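Local coordinates for protein CRISPR-associated endonuclease C2c1 (Alicyclobacillus acidoterrestris, PDB 5U31) that uses a guide RNA to recognise PAM-bearing target DNA and, in its active form, cleaves that DNA with a metal-dependent RuvC nuclease site, at residues I7-R12 and E446-L451; Y405-N410 and G475-A480. The protein carries 3 engineered substitutions. One frame throughout, in Å; residues are numbered along the deposited sequence.

Contact 1 of 2, residues I7-R12 and E446-L451; sequences IKVKLR and EQLDNL. With nucleotides of chain B.
With CG2 anti to the backbone N (CG1 chi1 -68°), Ile7 turns two different carbons toward 446-451: the branch methyl CG2 meets Gln447 and Leu448, while CD1, at the end of an extended CG1 arm, meets Leu451. The closest of these pairs, Ile7 CG2 to Leu448 CD2 and Ile7 CD1 to Leu451 CD1, both measure 3.7 Å. Ile7 and Leu451 reach toward each other tip to tip, whereas the Ile7 and Leu448 side chains cross obliquely. Two residues further along the strand, Val9 CG2 comes within 3.6 Å of Leu448 CD1, the two side chains crossing at about a right angle, so both methyls of Leu448 lie against the strand. No hydrogen bond joins the segments; the join is apolar.

Gln447 slides past Ile7 in the opposite direction, its CG anti to the backbone N (chi1 -169°) and its chain extended toward the guide RNA. Its amide lies over one face of the Watson-Crick pair formed by G30 and C92 of chain B. OE1 of Gln447 is 2.9 Å from N2 of G30, and NE2 is 3.2 Å from C2 of C92, both approached from off the base plane. This fits the role of 5-10 and 443-447 as sgRNA-binding regions. On the same guanosine, Lys10 lays its CD 3.2 Å from O5' of G30, while its NZ forms a salt bridge with Asp500.

Strand 3-10 pairs antiparallel with strand 502-510 through Ile7 to Val505 and Val9 to Leu503, while Leu451 packs on Leu462 and Phe464 of strand 461-464. Residues 447-451, leading into strand 451-453, thus pack the N-terminal wedge strand against another part of the same antiparallel sheet, which WED-II completes.

Contact 2 of 2, residues Y405-N410 and G475-A480; sequences YTFLFN and GEFGGA. With nucleotides of chain C.
Phe407 and Phe477 form the apolar centre, where the methylene of the first lies over the ring of the second. Phe407 CB stands 3.8 Å from the centroid of the Phe477 ring and 24° off its normal, which defines a CH-pi contact over the face. The two rings themselves are near parallel, with planes at 28°, but slid apart: their centroids are 4.8 Å from each other and they barely overlap. Phe409 reaches Phe477 tip to tip, its CZ 3.9 Å from Phe477 CZ and lying at the rim of that ring near its plane. Within its own segment Phe409 also offers one face to CE1 of Phe407, so the three rings close on one another around the outer end of Phe477.

The strands carrying these rings belong to different sheets of the WED-II (OBD-II) domain. Their axes approach to 9.0 Å, and no backbone bond crosses between them: the antiparallel sheet of 405-408 and 418-421 packs face to face on the sheet of 473-483 and 502-510. Val505 of the latter touches Tyr405, Phe477 and Ala480, and Ile419 of strand 418-421 touches Phe407.

Farther along, the ring of Tyr405 brings CE2 to 3.6 Å from Ala480 CB. Its OH donates a hydrogen bond of 2.5 Å to Gly478 O, with a C=O...donor angle of 160°; the carbonyl oxygen sits at the ring edge in plane, and the donor is tilted only slightly from the carbonyl plane. That carbonyl belongs to the same peptide as the amide N of Gly479, which lies 3.1 Å from OP2 of DG21 of chain C and binds the target-strand phosphate lock.

How the contacts relate
From the N terminus, 7-12 carries the end of strand 3-10 in the first wedge segment, and the chain then leaves through the helical REC1 domain before returning at 405-410 as an edge strand of the three-stranded sheet. Next comes 446-451, which closes contact 1 over 433 intervening residues, about half of them helical; 475-480 then closes contact 2 across 64 residues without helix. Their segments alternate, so the two closures cross. Their centres are 11 Å apart and they touch, Leu448 CD2 lying 4.1 Å from Phe407 CZ and Leu451 O 3.4 Å from Phe409 CE1. The adjoining residues place a guide-RNA site and a target-strand phosphate site on one sheet, which both contacts reach.

Contact 1 of 2, residues I7-R12 and E446-L451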
ATOM      1  N   ILE A   7       4.234 -14.020 -17.422  1.00 30.43           N
ATOM      2  CA  ILE A   7       5.091 -13.427 -18.437  1.00 31.00           C
ATOM      3  C   ILE A   7       4.187 -13.002 -19.580  1.00 30.95           C
ATOM      4  O   ILE A   7       3.656 -13.849 -20.311  1.00 44.66           O
ATOM      5  CB  ILE A   7       6.180 -14.395 -18.914  1.00 31.69           C
ATOM      6  CG1 ILE A   7       7.176 -14.657 -17.788  1.00 31.83           C
ATOM      7  CG2 ILE A   7       6.893 -13.831 -20.133  1.00 32.34           C
ATOM      8  CD1 ILE A   7       8.303 -15.577 -18.183  1.00 44.67           C
ATOM      9  N   LYS A   8       3.990 -11.697 -19.730  1.00 30.86           N
ATOM     10  CA  LYS A   8       3.130 -11.192 -20.788  1.00 30.87           C
ATOM     11  C   LYS A   8       3.913 -11.136 -22.091  1.00 31.63           C
ATOM     12  O   LYS A   8       5.066 -10.694 -22.125  1.00 38.52           O
ATOM     13  CB  LYS A   8       2.572  -9.818 -20.424  1.00 30.56           C
ATOM     14  CG  LYS A   8       1.508  -9.292 -21.371  1.00 30.53           C
ATOM     15  CD  LYS A   8       0.728  -8.167 -20.714  1.00 30.14           C
ATOM     16  CE  LYS A   8       0.816  -6.875 -21.509  1.00 63.53           C
ATOM     17  NZ  LYS A   8       0.057  -5.759 -20.868  1.00 56.60           N
ATOM     18  N   VAL A   9       3.278 -11.587 -23.160  1.00 31.79           N
ATOM     19  CA  VAL A   9       3.927 -11.795 -24.442  1.00 32.58           C
ATOM     20  C   VAL A   9       3.110 -11.061 -25.495  1.00 32.69           C
ATOM     21  O   VAL A   9       1.879 -11.017 -25.410  1.00 52.51           O
ATOM     22  CB  VAL A   9       4.046 -13.307 -24.736  1.00 34.02           C
ATOM     23  CG1 VAL A   9       3.440 -13.671 -26.082  1.00 33.17           C
ATOM     24  CG2 VAL A   9       5.488 -13.767 -24.616  1.00 33.42           C
ATOM     25  N   LYS A  10       3.789 -10.448 -26.456  1.00 33.41           N
ATOM     26  CA  LYS A  10       3.126  -9.698 -27.514  1.00 37.36           C
ATOM     27  C   LYS A  10       3.147 -10.494 -28.812  1.00 38.39           C
ATOM     28  O   LYS A  10       4.176 -11.063 -29.188  1.00 40.76           O
ATOM     29  CB  LYS A  10       3.802  -8.343 -27.724  1.00 37.65           C
ATOM     30  CG  LYS A  10       3.060  -7.392 -28.640  1.00 34.37           C
ATOM     31  CD  LYS A  10       3.931  -6.184 -28.927  1.00 38.11           C
ATOM     32  CE  LYS A  10       3.135  -5.027 -29.491  1.00 61.83           C
ATOM     33  NZ  LYS A  10       2.368  -5.422 -30.702  1.00 77.07           N
ATOM     34  N   LEU A  11       2.006 -10.530 -29.497  1.00 34.21           N
ATOM     35  CA  LEU A  11       1.871 -11.280 -30.738  1.00 37.77           C
ATOM     36  C   LEU A  11       2.204 -10.391 -31.931  1.00 42.69           C
ATOM     37  O   LEU A  11       1.681  -9.280 -32.048  1.00 47.63           O
ATOM     38  CB  LEU A  11       0.453 -11.839 -30.874  1.00 35.17           C
ATOM     39  CG  LEU A  11      -0.028 -12.736 -29.730  1.00 33.62           C
ATOM     40  CD1 LEU A  11      -1.442 -13.219 -29.973  1.00 33.17           C
ATOM     41  CD2 LEU A  11       0.906 -13.917 -29.549  1.00 42.12           C
ATOM     42  N   ARG A  12       3.082 -10.880 -32.810  1.00 36.52           N
ATOM     43  CA  ARG A  12       3.362 -10.210 -34.081  1.00 37.45           C
ATOM     44  C   ARG A  12       2.231 -10.538 -35.043  1.00 37.57           C
ATOM     45  O   ARG A  12       2.211 -11.607 -35.654  1.00 39.64           O
ATOM     46  CB  ARG A  12       4.701 -10.653 -34.661  1.00 38.43           C
ATOM     47  CG  ARG A  12       5.934 -10.141 -33.946  1.00 38.57           C
ATOM     48  CD  ARG A  12       7.034  -9.794 -34.939  1.00 39.79           C
ATOM     49  NE  ARG A  12       6.956 -10.608 -36.150  1.00 55.83           N
ATOM     50  CZ  ARG A  12       7.614 -11.750 -36.328  1.00 64.06           C
ATOM     51  NH1 ARG A  12       7.476 -12.428 -37.461  1.00 41.82           N
ATOM     52  NH2 ARG A  12       8.410 -12.217 -35.374  1.00 75.28           N
ATOM     53  N   GLU A 446      13.358 -10.129 -24.142  1.00 47.37           N
ATOM     54  CA  GLU A 446      14.459 -10.591 -23.305  1.00 48.24           C
ATOM     55  C   GLU A 446      13.943 -11.291 -22.058  1.00 36.85           C
ATOM     56  O   GLU A 446      14.639 -12.137 -21.488  1.00 37.10           O
ATOM     57  CB  GLU A 446      15.367  -9.424 -22.921  1.00 58.39           C
ATOM     58  CG  GLU A 446      16.105  -8.793 -24.088  1.00 76.38           C
ATOM     59  CD  GLU A 446      16.962  -7.613 -23.665  1.00 89.42           C
ATOM     60  OE1 GLU A 446      16.784  -7.121 -22.529  1.00 93.13           O
ATOM     61  OE2 GLU A 446      17.814  -7.178 -24.467  1.00 88.11           O
ATOM     62  N   GLN A 447      12.725 -10.959 -21.625  1.00 47.51           N
ATOM     63  CA  GLN A 447      12.127 -11.649 -20.491  1.00 39.75           C
ATOM     64  C   GLN A 447      11.921 -13.128 -20.786  1.00 42.58           C
ATOM     65  O   GLN A 447      12.017 -13.959 -19.876  1.00 48.62           O
ATOM     66  CB  GLN A 447      10.803 -10.986 -20.126  1.00 34.00           C
ATOM     67  CG  GLN A 447      10.205 -11.435 -18.817  1.00 33.27           C
ATOM     68  CD  GLN A 447       9.002 -10.601 -18.441  1.00 38.23           C
ATOM     69  OE1 GLN A 447       8.174 -10.278 -19.290  1.00 50.75           O
ATOM     70  NE2 GLN A 447       8.909 -10.229 -17.167  1.00 32.08           N
ATOM     71  N   LEU A 448      11.646 -13.475 -22.047  1.00 42.78           N
ATOM     72  CA  LEU A 448      11.465 -14.874 -22.425  1.00 35.65           C
ATOM     73  C   LEU A 448      12.774 -15.649 -22.417  1.00 38.10           C
ATOM     74  O   LEU A 448      12.748 -16.885 -22.393  1.00 41.54           O
ATOM     75  CB  LEU A 448      10.819 -14.975 -23.810  1.00 35.89           C
ATOM     76  CG  LEU A 448       9.356 -14.555 -23.963  1.00 35.11           C
ATOM     77  CD1 LEU A 448       8.914 -14.653 -25.412  1.00 35.55           C
ATOM     78  CD2 LEU A 448       8.471 -15.414 -23.092  1.00 34.40           C
ATOM     79  N   ASP A 449      13.916 -14.964 -22.436  1.00 37.10           N
ATOM     80  CA  ASP A 449      15.184 -15.677 -22.376  1.00 37.99           C
ATOM     81  C   ASP A 449      15.367 -16.431 -21.067  1.00 37.71           C
ATOM     82  O   ASP A 449      16.275 -17.262 -20.976  1.00 52.95           O
ATOM     83  CB  ASP A 449      16.349 -14.710 -22.584  1.00 46.45           C
ATOM     84  CG  ASP A 449      16.286 -13.994 -23.921  1.00 63.88           C
ATOM     85  OD1 ASP A 449      15.603 -14.488 -24.847  1.00 62.84           O
ATOM     86  OD2 ASP A 449      16.930 -12.933 -24.042  1.00 69.66           O
ATOM     87  N   ASN A 450      14.539 -16.166 -20.056  1.00 37.97           N
ATOM     88  CA  ASN A 450      14.578 -16.931 -18.816  1.00 48.40           C
ATOM     89  C   ASN A 450      13.823 -18.251 -18.911  1.00 47.15           C
ATOM     90  O   ASN A 450      13.709 -18.952 -17.901  1.00 52.62           O
ATOM     91  CB  ASN A 450      14.000 -16.107 -17.655  1.00 55.69           C
ATOM     92  CG  ASN A 450      14.819 -14.868 -17.340  1.00 57.73           C
ATOM     93  OD1 ASN A 450      16.047 -14.874 -17.430  1.00 63.95           O
ATOM     94  ND2 ASN A 450      14.135 -13.794 -16.964  1.00 56.87           N
ATOM     95  N   LEU A 451      13.304 -18.603 -20.084  1.00 47.43           N
ATOM     96  CA  LEU A 451      12.548 -19.835 -20.272  1.00 42.13           C
ATOM     97  C   LEU A 451      13.290 -20.734 -21.249  1.00 43.62           C
ATOM     98  O   LEU A 451      13.556 -20.335 -22.388  1.00 54.18           O
ATOM     99  CB  LEU A 451      11.137 -19.540 -20.782  1.00 35.78           C
ATOM    100  CG  LEU A 451      10.312 -18.633 -19.874  1.00 34.77           C
ATOM    101  CD1 LEU A 451       8.938 -18.422 -20.460  1.00 36.52           C
ATOM    102  CD2 LEU A 451      10.210 -19.244 -18.500  1.00 34.42           C
TER
ATOM    103  P     G B  30       7.217  -4.511 -29.658  1.00 54.00           P
ATOM    104  OP1   G B  30       6.955  -4.781 -31.094  1.00 56.32           O
ATOM    105  OP2   G B  30       6.396  -3.508 -28.938  1.00 70.64           O
ATOM    106  O5'   G B  30       7.112  -5.891 -28.874  1.00 54.00           O
ATOM    107  C5'   G B  30       7.875  -6.126 -27.701  1.00 37.41           C
ATOM    108  C4'   G B  30       7.017  -6.628 -26.566  1.00 35.04           C
ATOM    109  O4'   G B  30       7.706  -7.703 -25.888  1.00 42.05           O
ATOM    110  C3'   G B  30       6.720  -5.608 -25.478  1.00 34.49           C
ATOM    111  O3'   G B  30       5.586  -4.819 -25.782  1.00 45.76           O
ATOM    112  C2'   G B  30       6.550  -6.458 -24.222  1.00 37.86           C
ATOM    113  O2'   G B  30       5.226  -6.952 -24.110  1.00 35.47           O
ATOM    114  C1'   G B  30       7.488  -7.630 -24.499  1.00 36.65           C
ATOM    115  N9    G B  30       8.797  -7.508 -23.833  1.00 42.22           N
ATOM    116  C8    G B  30      10.016  -7.473 -24.463  1.00 40.39           C
ATOM    117  N7    G B  30      11.018  -7.394 -23.634  1.00 41.13           N
ATOM    118  C5    G B  30      10.421  -7.379 -22.382  1.00 34.68           C
ATOM    119  C6    G B  30      11.006  -7.302 -21.096  1.00 34.45           C
ATOM    120  O6    G B  30      12.203  -7.229 -20.800  1.00 54.44           O
ATOM    121  N1    G B  30      10.043  -7.315 -20.097  1.00 35.50           N
ATOM    122  C2    G B  30       8.690  -7.392 -20.306  1.00 34.43           C
ATOM    123  N2    G B  30       7.922  -7.393 -19.207  1.00 44.47           N
ATOM    124  N3    G B  30       8.129  -7.466 -21.501  1.00 36.21           N
ATOM    125  C4    G B  30       9.049  -7.455 -22.485  1.00 40.72           C
ATOM    126  P     C B  92      13.704  -9.244 -11.198  1.00 35.14           P
ATOM    127  OP1   C B  92      13.836 -10.077  -9.971  1.00 32.82           O
ATOM    128  OP2   C B  92      14.546  -9.610 -12.362  1.00 45.32           O
ATOM    129  O5'   C B  92      12.195  -9.177 -11.712  1.00 32.27           O
ATOM    130  C5'   C B  92      11.162  -8.608 -10.915  1.00 31.63           C
ATOM    131  C4'   C B  92       9.981  -8.169 -11.751  1.00 31.25           C
ATOM    132  O4'   C B  92      10.413  -7.198 -12.739  1.00 40.30           O
ATOM    133  C3'   C B  92       9.297  -9.251 -12.571  1.00 31.12           C
ATOM    134  O3'   C B  92       8.373 -10.004 -11.814  1.00 30.61           O
ATOM    135  C2'   C B  92       8.639  -8.458 -13.690  1.00 31.06           C
ATOM    136  O2'   C B  92       7.437  -7.857 -13.234  1.00 37.44           O
ATOM    137  C1'   C B  92       9.665  -7.351 -13.925  1.00 31.86           C
ATOM    138  N1    C B  92      10.595  -7.664 -15.037  1.00 32.25           N
ATOM    139  C2    C B  92      10.183  -7.418 -16.353  1.00 35.98           C
ATOM    140  O2    C B  92       9.052  -6.952 -16.563  1.00 32.00           O
ATOM    141  N3    C B  92      11.026  -7.695 -17.373  1.00 33.12           N
ATOM    142  C4    C B  92      12.234  -8.192 -17.120  1.00 33.63           C
ATOM    143  N4    C B  92      13.028  -8.450 -18.158  1.00 34.39           N
ATOM    144  C5    C B  92      12.681  -8.452 -15.793  1.00 42.07           C
ATOM    145  C6    C B  92      11.839  -8.174 -14.789  1.00 35.60           C
TER

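Contact 2 of 2, residues Y405-N410 and G475-A480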
ATOM      1  N   TYR A 405      -3.220 -24.201 -25.935  1.00 34.54           N
ATOM      2  CA  TYR A 405      -2.150 -23.545 -26.674  1.00 32.89           C
ATOM      3  C   TYR A 405      -0.834 -24.234 -26.342  1.00 37.05           C
ATOM      4  O   TYR A 405      -0.650 -24.745 -25.234  1.00 50.99           O
ATOM      5  CB  TYR A 405      -2.047 -22.051 -26.337  1.00 32.41           C
ATOM      6  CG  TYR A 405      -1.380 -21.799 -25.009  1.00 32.06           C
ATOM      7  CD1 TYR A 405      -0.021 -21.523 -24.933  1.00 32.48           C
ATOM      8  CD2 TYR A 405      -2.102 -21.856 -23.827  1.00 31.39           C
ATOM      9  CE1 TYR A 405       0.600 -21.312 -23.718  1.00 32.22           C
ATOM     10  CE2 TYR A 405      -1.491 -21.641 -22.607  1.00 31.13           C
ATOM     11  CZ  TYR A 405      -0.140 -21.373 -22.562  1.00 31.54           C
ATOM     12  OH  TYR A 405       0.478 -21.161 -21.356  1.00 34.17           O
ATOM     13  N   THR A 406       0.082 -24.239 -27.307  1.00 34.24           N
ATOM     14  CA  THR A 406       1.462 -24.640 -27.074  1.00 40.80           C
ATOM     15  C   THR A 406       2.367 -23.430 -27.233  1.00 34.98           C
ATOM     16  O   THR A 406       2.129 -22.573 -28.091  1.00 35.02           O
ATOM     17  CB  THR A 406       1.927 -25.736 -28.042  1.00 48.91           C
ATOM     18  OG1 THR A 406       1.853 -25.253 -29.386  1.00 80.80           O
ATOM     19  CG2 THR A 406       1.080 -26.972 -27.918  1.00 35.88           C
ATOM     20  N   PHE A 407       3.397 -23.362 -26.398  1.00 35.07           N
ATOM     21  CA  PHE A 407       4.469 -22.393 -26.568  1.00 35.38           C
ATOM     22  C   PHE A 407       5.586 -23.049 -27.368  1.00 36.51           C
ATOM     23  O   PHE A 407       6.179 -24.036 -26.922  1.00 41.07           O
ATOM     24  CB  PHE A 407       4.981 -21.914 -25.214  1.00 34.90           C
ATOM     25  CG  PHE A 407       5.976 -20.795 -25.298  1.00 35.14           C
ATOM     26  CD1 PHE A 407       7.332 -21.058 -25.408  1.00 35.96           C
ATOM     27  CD2 PHE A 407       5.555 -19.478 -25.238  1.00 45.81           C
ATOM     28  CE1 PHE A 407       8.246 -20.028 -25.473  1.00 39.17           C
ATOM     29  CE2 PHE A 407       6.465 -18.444 -25.298  1.00 44.31           C
ATOM     30  CZ  PHE A 407       7.812 -18.719 -25.417  1.00 43.41           C
ATOM     31  N   LEU A 408       5.866 -22.507 -28.547  1.00 38.40           N
ATOM     32  CA  LEU A 408       6.825 -23.088 -29.480  1.00 38.25           C
ATOM     33  C   LEU A 408       8.155 -22.354 -29.344  1.00 38.71           C
ATOM     34  O   LEU A 408       8.276 -21.197 -29.757  1.00 38.68           O
ATOM     35  CB  LEU A 408       6.289 -23.012 -30.908  1.00 38.70           C
ATOM     36  CG  LEU A 408       4.995 -23.787 -31.143  1.00 38.36           C
ATOM     37  CD1 LEU A 408       4.353 -23.370 -32.445  1.00 38.63           C
ATOM     38  CD2 LEU A 408       5.274 -25.267 -31.142  1.00 39.00           C
ATOM     39  N   PHE A 409       9.148 -23.032 -28.772  1.00 39.20           N
ATOM     40  CA  PHE A 409      10.473 -22.450 -28.617  1.00 39.75           C
ATOM     41  C   PHE A 409      11.197 -22.388 -29.956  1.00 42.67           C
ATOM     42  O   PHE A 409      11.309 -23.398 -30.660  1.00 46.22           O
ATOM     43  CB  PHE A 409      11.303 -23.266 -27.627  1.00 40.02           C
ATOM     44  CG  PHE A 409      10.921 -23.056 -26.196  1.00 39.00           C
ATOM     45  CD1 PHE A 409      11.330 -21.920 -25.516  1.00 53.27           C
ATOM     46  CD2 PHE A 409      10.173 -24.003 -25.519  1.00 39.17           C
ATOM     47  CE1 PHE A 409      10.987 -21.728 -24.192  1.00 39.35           C
ATOM     48  CE2 PHE A 409       9.827 -23.817 -24.197  1.00 37.70           C
ATOM     49  CZ  PHE A 409      10.233 -22.679 -23.533  1.00 37.27           C
ATOM     50  N   ASN A 410      11.697 -21.200 -30.293  1.00 43.83           N
ATOM     51  CA  ASN A 410      12.540 -20.985 -31.469  1.00 44.84           C
ATOM     52  C   ASN A 410      11.893 -21.557 -32.729  1.00 51.46           C
ATOM     53  O   ASN A 410      12.512 -22.294 -33.500  1.00 57.18           O
ATOM     54  CB  ASN A 410      13.938 -21.573 -31.259  1.00 43.27           C
ATOM     55  CG  ASN A 410      14.384 -21.529 -29.812  1.00 43.22           C
ATOM     56  OD1 ASN A 410      14.615 -20.461 -29.246  1.00 42.22           O
ATOM     57  ND2 ASN A 410      14.525 -22.702 -29.206  1.00 57.22           N
ATOM     58  N   GLY A 475       9.838 -25.962 -14.206  1.00 42.42           N
ATOM     59  CA  GLY A 475       8.536 -25.331 -14.246  1.00 46.35           C
ATOM     60  C   GLY A 475       7.689 -25.840 -15.391  1.00 47.99           C
ATOM     61  O   GLY A 475       8.145 -26.601 -16.248  1.00 35.23           O
ATOM     62  N   GLU A 476       6.434 -25.402 -15.390  1.00 33.68           N
ATOM     63  CA  GLU A 476       5.473 -25.780 -16.411  1.00 33.59           C
ATOM     64  C   GLU A 476       4.713 -24.548 -16.870  1.00 32.88           C
ATOM     65  O   GLU A 476       4.474 -23.621 -16.092  1.00 41.07           O
ATOM     66  CB  GLU A 476       4.471 -26.823 -15.899  1.00 49.29           C
ATOM     67  CG  GLU A 476       5.039 -28.206 -15.635  1.00 46.10           C
ATOM     68  CD  GLU A 476       3.992 -29.133 -15.046  1.00 52.14           C
ATOM     69  OE1 GLU A 476       2.891 -28.640 -14.717  1.00 51.42           O
ATOM     70  OE2 GLU A 476       4.264 -30.346 -14.914  1.00 54.80           O
ATOM     71  N   PHE A 477       4.341 -24.544 -18.145  1.00 33.02           N
ATOM     72  CA  PHE A 477       3.414 -23.539 -18.635  1.00 32.40           C
ATOM     73  C   PHE A 477       2.046 -23.765 -18.011  1.00 31.74           C
ATOM     74  O   PHE A 477       1.637 -24.904 -17.763  1.00 31.90           O
ATOM     75  CB  PHE A 477       3.312 -23.589 -20.157  1.00 32.80           C
ATOM     76  CG  PHE A 477       4.496 -23.005 -20.870  1.00 33.37           C
ATOM     77  CD1 PHE A 477       4.673 -21.632 -20.936  1.00 33.07           C
ATOM     78  CD2 PHE A 477       5.418 -23.826 -21.500  1.00 34.29           C
ATOM     79  CE1 PHE A 477       5.758 -21.091 -21.598  1.00 33.66           C
ATOM     80  CE2 PHE A 477       6.506 -23.290 -22.164  1.00 34.89           C
ATOM     81  CZ  PHE A 477       6.676 -21.921 -22.211  1.00 34.57           C
ATOM     82  N   GLY A 478       1.344 -22.671 -17.738  1.00 36.26           N
ATOM     83  CA  GLY A 478       0.007 -22.749 -17.188  1.00 30.47           C
ATOM     84  C   GLY A 478      -0.989 -22.075 -18.104  1.00 31.74           C
ATOM     85  O   GLY A 478      -0.725 -21.924 -19.301  1.00 30.49           O
ATOM     86  N   GLY A 479      -2.127 -21.660 -17.557  1.00 29.56           N
ATOM     87  CA  GLY A 479      -3.120 -20.986 -18.363  1.00 29.28           C
ATOM     88  C   GLY A 479      -2.614 -19.665 -18.910  1.00 29.28           C
ATOM     89  O   GLY A 479      -1.660 -19.070 -18.412  1.00 36.62           O
ATOM     90  N   ALA A 480      -3.277 -19.209 -19.966  1.00 29.28           N
ATOM     91  CA  ALA A 480      -2.952 -17.957 -20.624  1.00 29.35           C
ATOM     92  C   ALA A 480      -4.236 -17.187 -20.875  1.00 28.97           C
ATOM     93  O   ALA A 480      -5.324 -17.762 -20.937  1.00 45.98           O
ATOM     94  CB  ALA A 480      -2.212 -18.185 -21.945  1.00 30.01           C
TER
ATOM     95  P    DG C  21      -4.085 -22.901 -14.716  1.00 28.83           P
ATOM     96  OP1  DG C  21      -2.928 -22.435 -13.925  1.00 57.02           O
ATOM     97  OP2  DG C  21      -3.862 -23.715 -15.930  1.00 64.39           O
ATOM     98  O5'  DG C  21      -5.027 -23.752 -13.761  1.00 28.71           O
ATOM     99  C5'  DG C  21      -5.963 -24.669 -14.314  1.00 28.82           C
ATOM    100  C4'  DG C  21      -6.053 -25.898 -13.434  1.00 39.02           C
ATOM    101  O4'  DG C  21      -7.397 -26.054 -12.923  1.00 28.83           O
ATOM    102  C3'  DG C  21      -5.693 -27.216 -14.111  1.00 29.72           C
ATOM    103  O3'  DG C  21      -4.740 -27.891 -13.329  1.00 30.15           O
ATOM    104  C2'  DG C  21      -7.018 -27.979 -14.154  1.00 29.84           C
ATOM    105  C1'  DG C  21      -7.717 -27.419 -12.932  1.00 29.24           C
ATOM    106  N9   DG C  21      -9.165 -27.540 -12.958  1.00 29.00           N
ATOM    107  C8   DG C  21     -10.050 -26.738 -13.634  1.00 28.62           C
ATOM    108  N7   DG C  21     -11.296 -27.075 -13.451  1.00 38.98           N
ATOM    109  C5   DG C  21     -11.230 -28.167 -12.594  1.00 28.88           C
ATOM    110  C6   DG C  21     -12.265 -28.960 -12.044  1.00 29.03           C
ATOM    111  O6   DG C  21     -13.487 -28.850 -12.206  1.00 28.86           O
ATOM    112  N1   DG C  21     -11.762 -29.970 -11.234  1.00 29.48           N
ATOM    113  C2   DG C  21     -10.431 -30.185 -10.981  1.00 29.76           C
ATOM    114  N2   DG C  21     -10.140 -31.207 -10.172  1.00 30.26           N
ATOM    115  N3   DG C  21      -9.452 -29.446 -11.479  1.00 29.63           N
ATOM    116  C4   DG C  21      -9.925 -28.461 -12.279  1.00 29.18           C
TER